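Local coordinates for outer membrane protein assembly factor BamA (Haemophilus ducreyi, PDB 4K3C) that probably takes part, within the Bam complex, in assembling beta-barrel proteins and inserting them into the outer membrane, at residues M395-K409 against K514-T527. Numbering follows the deposited sequence.
Sequences MGSLRGFAGGSIGPK and KKYAGDEIEQFQFT
Gln525 grips the backbone of the 395-409 loop with both ends of its amide. OE1 accepts the N-H of Gly400 (Gly400 N to Gln525 OE1 2.8 Å), nearly straight at the hydrogen but arriving from above the carbonyl plane. NE2 reaches Phe401 O in a weak, bent bond. Extended beyond CG (chi2 158°), the glutamine carries its amide over to the loop; NE2 also bonds weakly to Glu522 OE1 of its own segment. Alongside it, Met395 runs the opposite way, and its bent thioether puts Met395 CE 3.6 Å from Thr527 CG2.

Beyond Gly400, Phe401 stands with its ring between two methyls: Leu398 CD1 lies over one face, and over the opposite one Ile521 CD1 makes a CH-pi contact, 3.8 Å from the centroid of the Phe401 ring. At the ring edge, Phe401 CZ lies 3.4 Å from Lys514 O. The next residue ties backbone to backbone, Ala402 N to Glu520 O at 2.8 Å, while the extended Glu520 brings its CG within 3.5 Å of Ala402 CB. Ser405 OG bonds back to Ala402 O, bracing the type II turn from Ala402 to Ser405.

Leu398-Arg399-Gly400-Phe401 corresponds to the VRGF/Y-type motif of loop 6 in Omp85 proteins. The Arg399 side chain leads away from strand 521-531 to the barrel wall, salt-bridged to Asp460 on strand 453-465 and in cation-pi contact with Phe458. The loop thus packs against strand 521-531, which lies between strands 503-512 and 160-169 where the barrel closes.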
ATOM      1  N   MET A 395      -7.879  16.606  -8.619  1.00 41.23           N
ATOM      2  CA  MET A 395      -7.705  16.027  -7.287  1.00 34.14           C
ATOM      3  C   MET A 395      -6.451  15.181  -7.292  1.00 40.87           C
ATOM      4  O   MET A 395      -6.178  14.457  -8.253  1.00 46.08           O
ATOM      5  CB  MET A 395      -8.910  15.158  -6.896  1.00 30.31           C
ATOM      6  CG  MET A 395     -10.290  15.811  -7.089  1.00 44.88           C
ATOM      7  SD  MET A 395     -11.611  14.969  -6.167  1.00 37.41           S
ATOM      8  CE  MET A 395     -11.047  13.268  -6.224  1.00117.40           C
ATOM      9  N   GLY A 396      -5.656  15.286  -6.246  1.00 45.66           N
ATOM     10  CA  GLY A 396      -4.412  14.547  -6.254  1.00 50.19           C
ATOM     11  C   GLY A 396      -3.213  15.351  -6.715  1.00 48.56           C
ATOM     12  O   GLY A 396      -2.089  15.045  -6.324  1.00 57.64           O
ATOM     13  N   SER A 397      -3.421  16.372  -7.542  1.00 40.74           N
ATOM     14  CA  SER A 397      -2.317  17.280  -7.831  1.00 43.35           C
ATOM     15  C   SER A 397      -2.635  18.772  -7.677  1.00 49.67           C
ATOM     16  O   SER A 397      -1.881  19.489  -7.022  1.00 55.36           O
ATOM     17  CB  SER A 397      -1.670  16.981  -9.189  1.00 45.54           C
ATOM     18  OG  SER A 397      -2.452  17.457 -10.264  1.00 51.41           O
ATOM     19  N   LEU A 398      -3.725  19.248  -8.275  1.00 44.58           N
ATOM     20  CA  LEU A 398      -4.032  20.678  -8.230  1.00 39.86           C
ATOM     21  C   LEU A 398      -5.517  20.928  -8.324  1.00 37.45           C
ATOM     22  O   LEU A 398      -6.033  21.199  -9.399  1.00 41.65           O
ATOM     23  CB  LEU A 398      -3.341  21.415  -9.377  1.00 42.90           C
ATOM     24  CG  LEU A 398      -2.785  22.821  -9.151  1.00 42.69           C
ATOM     25  CD1 LEU A 398      -2.621  23.519 -10.479  1.00 45.26           C
ATOM     26  CD2 LEU A 398      -3.657  23.616  -8.241  1.00 40.68           C
ATOM     27  N   ARG A 399      -6.206  20.874  -7.195  1.00 29.55           N
ATOM     28  CA  ARG A 399      -7.638  21.096  -7.216  1.00 29.64           C
ATOM     29  C   ARG A 399      -8.036  22.447  -7.845  1.00 40.30           C
ATOM     30  O   ARG A 399      -7.246  23.385  -7.865  1.00 34.70           O
ATOM     31  CB  ARG A 399      -8.195  20.875  -5.825  1.00 29.80           C
ATOM     32  CG  ARG A 399      -8.035  19.419  -5.430  1.00 42.77           C
ATOM     33  CD  ARG A 399      -8.469  19.136  -4.013  1.00 46.75           C
ATOM     34  NE  ARG A 399      -7.390  19.387  -3.063  1.00 42.61           N
ATOM     35  CZ  ARG A 399      -7.259  18.753  -1.907  1.00 48.64           C
ATOM     36  NH1 ARG A 399      -6.236  19.048  -1.106  1.00 58.24           N
ATOM     37  NH2 ARG A 399      -8.150  17.823  -1.558  1.00 42.83           N
ATOM     38  N   GLY A 400      -9.231  22.522  -8.425  1.00 42.23           N
ATOM     39  CA  GLY A 400      -9.624  23.714  -9.156  1.00 38.68           C
ATOM     40  C   GLY A 400      -9.135  23.748 -10.602  1.00 39.46           C
ATOM     41  O   GLY A 400      -9.745  24.378 -11.462  1.00 39.10           O
ATOM     42  N   PHE A 401      -8.029  23.085 -10.893  1.00 35.90           N
ATOM     43  CA  PHE A 401      -7.670  22.911 -12.296  1.00 36.65           C
ATOM     44  C   PHE A 401      -8.130  21.536 -12.808  1.00 39.35           C
ATOM     45  O   PHE A 401      -8.154  20.562 -12.053  1.00 44.23           O
ATOM     46  CB  PHE A 401      -6.175  23.136 -12.506  1.00 32.33           C
ATOM     47  CG  PHE A 401      -5.714  24.516 -12.113  1.00 39.38           C
ATOM     48  CD1 PHE A 401      -5.653  24.886 -10.779  1.00 40.21           C
ATOM     49  CD2 PHE A 401      -5.349  25.443 -13.073  1.00 39.86           C
ATOM     50  CE1 PHE A 401      -5.231  26.141 -10.415  1.00 44.70           C
ATOM     51  CE2 PHE A 401      -4.923  26.701 -12.705  1.00 44.66           C
ATOM     52  CZ  PHE A 401      -4.869  27.050 -11.375  1.00 42.53           C
ATOM     53  N   ALA A 402      -8.531  21.455 -14.073  1.00 36.57           N
ATOM     54  CA  ALA A 402      -8.975  20.168 -14.601  1.00 43.52           C
ATOM     55  C   ALA A 402      -7.793  19.221 -14.683  1.00 42.91           C
ATOM     56  O   ALA A 402      -6.646  19.657 -14.762  1.00 43.22           O
ATOM     57  CB  ALA A 402      -9.609  20.327 -15.952  1.00 43.68           C
ATOM     58  N   GLY A 403      -8.076  17.926 -14.647  1.00 36.70           N
ATOM     59  CA  GLY A 403      -7.030  16.934 -14.768  1.00 34.64           C
ATOM     60  C   GLY A 403      -6.199  17.137 -16.028  1.00 41.54           C
ATOM     61  O   GLY A 403      -6.735  17.362 -17.118  1.00 35.85           O
ATOM     62  N   GLY A 404      -4.879  17.093 -15.862  1.00 48.25           N
ATOM     63  CA  GLY A 404      -3.945  17.180 -16.970  1.00 50.31           C
ATOM     64  C   GLY A 404      -3.933  18.502 -17.702  1.00 56.54           C
ATOM     65  O   GLY A 404      -3.480  18.573 -18.843  1.00 65.81           O
ATOM     66  N   SER A 405      -4.415  19.548 -17.038  1.00 54.57           N
ATOM     67  CA  SER A 405      -4.479  20.878 -17.630  1.00 51.08           C
ATOM     68  C   SER A 405      -3.200  21.677 -17.424  1.00 41.70           C
ATOM     69  O   SER A 405      -3.010  22.712 -18.052  1.00 54.04           O
ATOM     70  CB  SER A 405      -5.676  21.658 -17.080  1.00 58.25           C
ATOM     71  OG  SER A 405      -5.601  21.767 -15.675  1.00 64.25           O
ATOM     72  N   ILE A 406      -2.319  21.193 -16.558  1.00 40.13           N
ATOM     73  CA  ILE A 406      -1.079  21.904 -16.242  1.00 41.57           C
ATOM     74  C   ILE A 406       0.187  21.305 -16.865  1.00 43.14           C
ATOM     75  O   ILE A 406       0.688  20.292 -16.399  1.00 30.34           O
ATOM     76  CB  ILE A 406      -0.839  21.944 -14.720  1.00 42.53           C
ATOM     77  CG1 ILE A 406      -2.109  22.363 -13.990  1.00 48.48           C
ATOM     78  CG2 ILE A 406       0.305  22.872 -14.389  1.00 30.43           C
ATOM     79  CD1 ILE A 406      -2.538  23.750 -14.313  1.00 58.74           C
ATOM     80  N   GLY A 407       0.725  21.955 -17.887  1.00 31.89           N
ATOM     81  CA  GLY A 407       2.021  21.573 -18.422  1.00 32.10           C
ATOM     82  C   GLY A 407       2.271  22.237 -19.760  1.00 41.72           C
ATOM     83  O   GLY A 407       1.464  23.058 -20.192  1.00 44.51           O
ATOM     84  N   PRO A 408       3.378  21.876 -20.436  1.00 41.80           N
ATOM     85  CA  PRO A 408       3.661  22.470 -21.752  1.00 44.92           C
ATOM     86  C   PRO A 408       2.549  22.216 -22.773  1.00 49.25           C
ATOM     87  O   PRO A 408       1.931  21.149 -22.791  1.00 45.33           O
ATOM     88  CB  PRO A 408       4.963  21.786 -22.187  1.00 35.37           C
ATOM     89  CG  PRO A 408       5.589  21.295 -20.911  1.00 34.24           C
ATOM     90  CD  PRO A 408       4.435  20.943 -20.005  1.00 36.17           C
ATOM     91  N   LYS A 409       2.299  23.217 -23.613  1.00 50.96           N
ATOM     92  CA  LYS A 409       1.254  23.155 -24.627  1.00 45.30           C
ATOM     93  C   LYS A 409       1.745  22.566 -25.952  1.00 46.11           C
ATOM     94  O   LYS A 409       2.920  22.688 -26.310  1.00 41.62           O
ATOM     95  CB  LYS A 409       0.671  24.552 -24.846  1.00 42.85           C
ATOM     96  CG  LYS A 409       0.020  25.142 -23.594  1.00 52.56           C
ATOM     97  CD  LYS A 409      -0.935  24.143 -22.928  1.00 64.12           C
ATOM     98  CE  LYS A 409      -1.529  24.669 -21.624  1.00 73.65           C
ATOM     99  NZ  LYS A 409      -2.325  25.928 -21.799  1.00 79.39           N
ATOM    100  N   LYS A 514      -3.537  31.468  -8.548  1.00 41.60           N
ATOM    101  CA  LYS A 514      -2.569  31.790  -9.588  1.00 38.22           C
ATOM    102  C   LYS A 514      -2.824  30.876 -10.778  1.00 48.95           C
ATOM    103  O   LYS A 514      -2.780  29.652 -10.658  1.00 55.88           O
ATOM    104  CB  LYS A 514      -1.146  31.596  -9.084  1.00 32.54           C
ATOM    105  CG  LYS A 514      -0.183  32.726  -9.445  1.00 45.05           C
ATOM    106  CD  LYS A 514      -0.134  33.012 -10.943  1.00 39.30           C
ATOM    107  CE  LYS A 514       1.254  33.474 -11.391  1.00 40.69           C
ATOM    108  NZ  LYS A 514       1.481  34.920 -11.113  1.00 49.36           N
ATOM    109  N   LYS A 515      -3.130  31.468 -11.923  1.00 54.18           N
ATOM    110  CA  LYS A 515      -3.263  30.684 -13.139  1.00 50.64           C
ATOM    111  C   LYS A 515      -2.515  31.347 -14.277  1.00 43.21           C
ATOM    112  O   LYS A 515      -1.876  32.388 -14.122  1.00 39.47           O
ATOM    113  CB  LYS A 515      -4.737  30.482 -13.515  1.00 56.20           C
ATOM    114  CG  LYS A 515      -5.561  31.763 -13.548  1.00 55.64           C
ATOM    115  CD  LYS A 515      -6.997  31.483 -13.930  1.00 51.19           C
ATOM    116  CE  LYS A 515      -7.864  32.717 -13.745  1.00 60.19           C
ATOM    117  NZ  LYS A 515      -9.299  32.449 -14.100  1.00 66.27           N
ATOM    118  N   TYR A 516      -2.576  30.721 -15.433  1.00 47.70           N
ATOM    119  CA  TYR A 516      -1.943  31.285 -16.594  1.00 45.20           C
ATOM    120  C   TYR A 516      -2.998  31.230 -17.677  1.00 49.86           C
ATOM    121  O   TYR A 516      -3.961  30.458 -17.564  1.00 42.33           O
ATOM    122  CB  TYR A 516      -0.630  30.535 -16.923  1.00 37.09           C
ATOM    123  CG  TYR A 516       0.500  30.927 -15.969  1.00 39.43           C
ATOM    124  CD1 TYR A 516       0.507  30.480 -14.654  1.00 40.52           C
ATOM    125  CD2 TYR A 516       1.523  31.777 -16.369  1.00 39.70           C
ATOM    126  CE1 TYR A 516       1.494  30.854 -13.776  1.00 40.79           C
ATOM    127  CE2 TYR A 516       2.520  32.155 -15.487  1.00 36.81           C
ATOM    128  CZ  TYR A 516       2.498  31.689 -14.190  1.00 38.79           C
ATOM    129  OH  TYR A 516       3.475  32.055 -13.284  1.00 39.40           O
ATOM    130  N   ALA A 517      -2.851  32.104 -18.672  1.00 56.16           N
ATOM    131  CA  ALA A 517      -3.734  32.151 -19.826  1.00 45.50           C
ATOM    132  C   ALA A 517      -3.881  30.758 -20.380  1.00 47.36           C
ATOM    133  O   ALA A 517      -2.885  30.059 -20.559  1.00 58.15           O
ATOM    134  CB  ALA A 517      -3.145  33.047 -20.874  1.00 41.01           C
ATOM    135  N   GLY A 518      -5.121  30.345 -20.624  1.00 47.50           N
ATOM    136  CA  GLY A 518      -5.404  29.082 -21.289  1.00 48.53           C
ATOM    137  C   GLY A 518      -5.460  27.862 -20.391  1.00 53.77           C
ATOM    138  O   GLY A 518      -5.623  26.734 -20.872  1.00 63.32           O
ATOM    139  N   ASP A 519      -5.314  28.088 -19.089  1.00 47.76           N
ATOM    140  CA  ASP A 519      -5.406  27.021 -18.108  1.00 48.35           C
ATOM    141  C   ASP A 519      -6.849  26.570 -17.902  1.00 53.13           C
ATOM    142  O   ASP A 519      -7.736  27.393 -17.663  1.00 59.63           O
ATOM    143  CB  ASP A 519      -4.786  27.481 -16.795  1.00 50.54           C
ATOM    144  CG  ASP A 519      -3.294  27.580 -16.886  1.00 57.51           C
ATOM    145  OD1 ASP A 519      -2.779  27.335 -17.999  1.00 63.81           O
ATOM    146  OD2 ASP A 519      -2.642  27.906 -15.871  1.00 53.77           O
ATOM    147  N   GLU A 520      -7.103  25.267 -18.005  1.00 48.86           N
ATOM    148  CA  GLU A 520      -8.474  24.818 -17.815  1.00 49.99           C
ATOM    149  C   GLU A 520      -8.881  24.687 -16.351  1.00 49.21           C
ATOM    150  O   GLU A 520      -8.409  23.793 -15.636  1.00 46.83           O
ATOM    151  CB  GLU A 520      -8.745  23.526 -18.534  1.00 35.01           C
ATOM    152  CG  GLU A 520     -10.087  22.999 -18.179  1.00 62.98           C
ATOM    153  CD  GLU A 520     -10.476  21.894 -19.077  1.00 67.29           C
ATOM    154  OE1 GLU A 520      -9.936  21.893 -20.198  1.00 62.20           O
ATOM    155  OE2 GLU A 520     -11.302  21.043 -18.677  1.00 76.22           O
ATOM    156  N   ILE A 521      -9.781  25.573 -15.929  1.00 42.28           N
ATOM    157  CA  ILE A 521     -10.264  25.612 -14.556  1.00 39.09           C
ATOM    158  C   ILE A 521     -11.526  24.784 -14.355  1.00 35.97           C
ATOM    159  O   ILE A 521     -12.540  25.051 -14.972  1.00 46.40           O
ATOM    160  CB  ILE A 521     -10.593  27.063 -14.135  1.00 46.14           C
ATOM    161  CG1 ILE A 521      -9.365  27.955 -14.292  1.00 35.06           C
ATOM    162  CG2 ILE A 521     -11.095  27.105 -12.705  1.00 49.48           C
ATOM    163  CD1 ILE A 521      -8.162  27.472 -13.530  1.00 33.92           C
ATOM    164  N   GLU A 522     -11.461  23.796 -13.475  1.00 36.14           N
ATOM    165  CA  GLU A 522     -12.630  23.005 -13.090  1.00 44.37           C
ATOM    166  C   GLU A 522     -12.765  23.060 -11.571  1.00 50.94           C
ATOM    167  O   GLU A 522     -12.194  22.236 -10.858  1.00 59.88           O
ATOM    168  CB  GLU A 522     -12.452  21.562 -13.559  1.00 52.59           C
ATOM    169  CG  GLU A 522     -13.468  20.548 -13.061  1.00 51.78           C
ATOM    170  CD  GLU A 522     -13.157  19.135 -13.548  1.00 65.62           C
ATOM    171  OE1 GLU A 522     -12.016  18.652 -13.330  1.00 68.89           O
ATOM    172  OE2 GLU A 522     -14.052  18.513 -14.164  1.00 79.15           O
ATOM    173  N   GLN A 523     -13.513  24.049 -11.090  1.00 43.99           N
ATOM    174  CA  GLN A 523     -13.637  24.351  -9.665  1.00 41.03           C
ATOM    175  C   GLN A 523     -14.235  23.241  -8.813  1.00 50.16           C
ATOM    176  O   GLN A 523     -13.689  22.875  -7.765  1.00 62.56           O
ATOM    177  CB  GLN A 523     -14.490  25.598  -9.482  1.00 46.86           C
ATOM    178  CG  GLN A 523     -14.174  26.673 -10.467  1.00 57.69           C
ATOM    179  CD  GLN A 523     -14.660  28.010 -10.007  1.00 60.92           C
ATOM    180  OE1 GLN A 523     -15.846  28.324 -10.113  1.00 73.61           O
ATOM    181  NE2 GLN A 523     -13.749  28.811  -9.479  1.00 50.27           N
ATOM    182  N   PHE A 524     -15.382  22.729  -9.230  1.00 44.46           N
ATOM    183  CA  PHE A 524     -15.985  21.652  -8.476  1.00 45.78           C
ATOM    184  C   PHE A 524     -15.524  20.314  -9.046  1.00 47.87           C
ATOM    185  O   PHE A 524     -15.546  20.083 -10.250  1.00 61.08           O
ATOM    186  CB  PHE A 524     -17.503  21.774  -8.458  1.00 38.88           C
ATOM    187  CG  PHE A 524     -18.173  20.769  -7.587  1.00 49.56           C
ATOM    188  CD1 PHE A 524     -18.047  20.838  -6.212  1.00 53.40           C
ATOM    189  CD2 PHE A 524     -18.936  19.749  -8.142  1.00 59.72           C
ATOM    190  CE1 PHE A 524     -18.674  19.908  -5.396  1.00 61.92           C
ATOM    191  CE2 PHE A 524     -19.568  18.816  -7.342  1.00 63.44           C
ATOM    192  CZ  PHE A 524     -19.438  18.894  -5.963  1.00 65.81           C
ATOM    193  N   GLN A 525     -15.082  19.444  -8.159  1.00 40.02           N
ATOM    194  CA  GLN A 525     -14.550  18.163  -8.538  1.00 32.64           C
ATOM    195  C   GLN A 525     -14.990  17.162  -7.477  1.00 47.94           C
ATOM    196  O   GLN A 525     -15.281  17.547  -6.352  1.00 56.16           O
ATOM    197  CB  GLN A 525     -13.028  18.255  -8.648  1.00 34.24           C
ATOM    198  CG  GLN A 525     -12.556  19.183  -9.767  1.00 31.75           C
ATOM    199  CD  GLN A 525     -11.143  19.703  -9.572  1.00 55.19           C
ATOM    200  OE1 GLN A 525     -10.773  20.157  -8.480  1.00 51.13           O
ATOM    201  NE2 GLN A 525     -10.351  19.668 -10.641  1.00 30.83           N
ATOM    202  N   PHE A 526     -15.065  15.882  -7.819  1.00 38.26           N
ATOM    203  CA  PHE A 526     -15.628  14.911  -6.886  1.00 42.31           C
ATOM    204  C   PHE A 526     -15.368  13.515  -7.389  1.00 47.02           C
ATOM    205  O   PHE A 526     -15.329  13.306  -8.593  1.00 50.76           O
ATOM    206  CB  PHE A 526     -17.144  15.094  -6.797  1.00 40.29           C
ATOM    207  CG  PHE A 526     -17.858  14.722  -8.061  1.00 39.68           C
ATOM    208  CD1 PHE A 526     -17.920  15.616  -9.130  1.00 43.31           C
ATOM    209  CD2 PHE A 526     -18.449  13.480  -8.195  1.00 34.74           C
ATOM    210  CE1 PHE A 526     -18.552  15.282 -10.308  1.00 36.43           C
ATOM    211  CE2 PHE A 526     -19.091  13.132  -9.373  1.00 46.41           C
ATOM    212  CZ  PHE A 526     -19.143  14.035 -10.427  1.00 46.71           C
ATOM    213  N   THR A 527     -15.203  12.553  -6.488  1.00 32.20           N
ATOM    214  CA  THR A 527     -15.359  11.171  -6.911  1.00 49.27           C
ATOM    215  C   THR A 527     -16.320  10.386  -6.030  1.00 50.97           C
ATOM    216  O   THR A 527     -16.569  10.733  -4.869  1.00 46.52           O
ATOM    217  CB  THR A 527     -14.035  10.393  -7.064  1.00 31.13           C
ATOM    218  OG1 THR A 527     -13.380  10.298  -5.799  1.00 30.91           O
ATOM    219  CG2 THR A 527     -13.147  11.046  -8.077  1.00 33.56           C
TER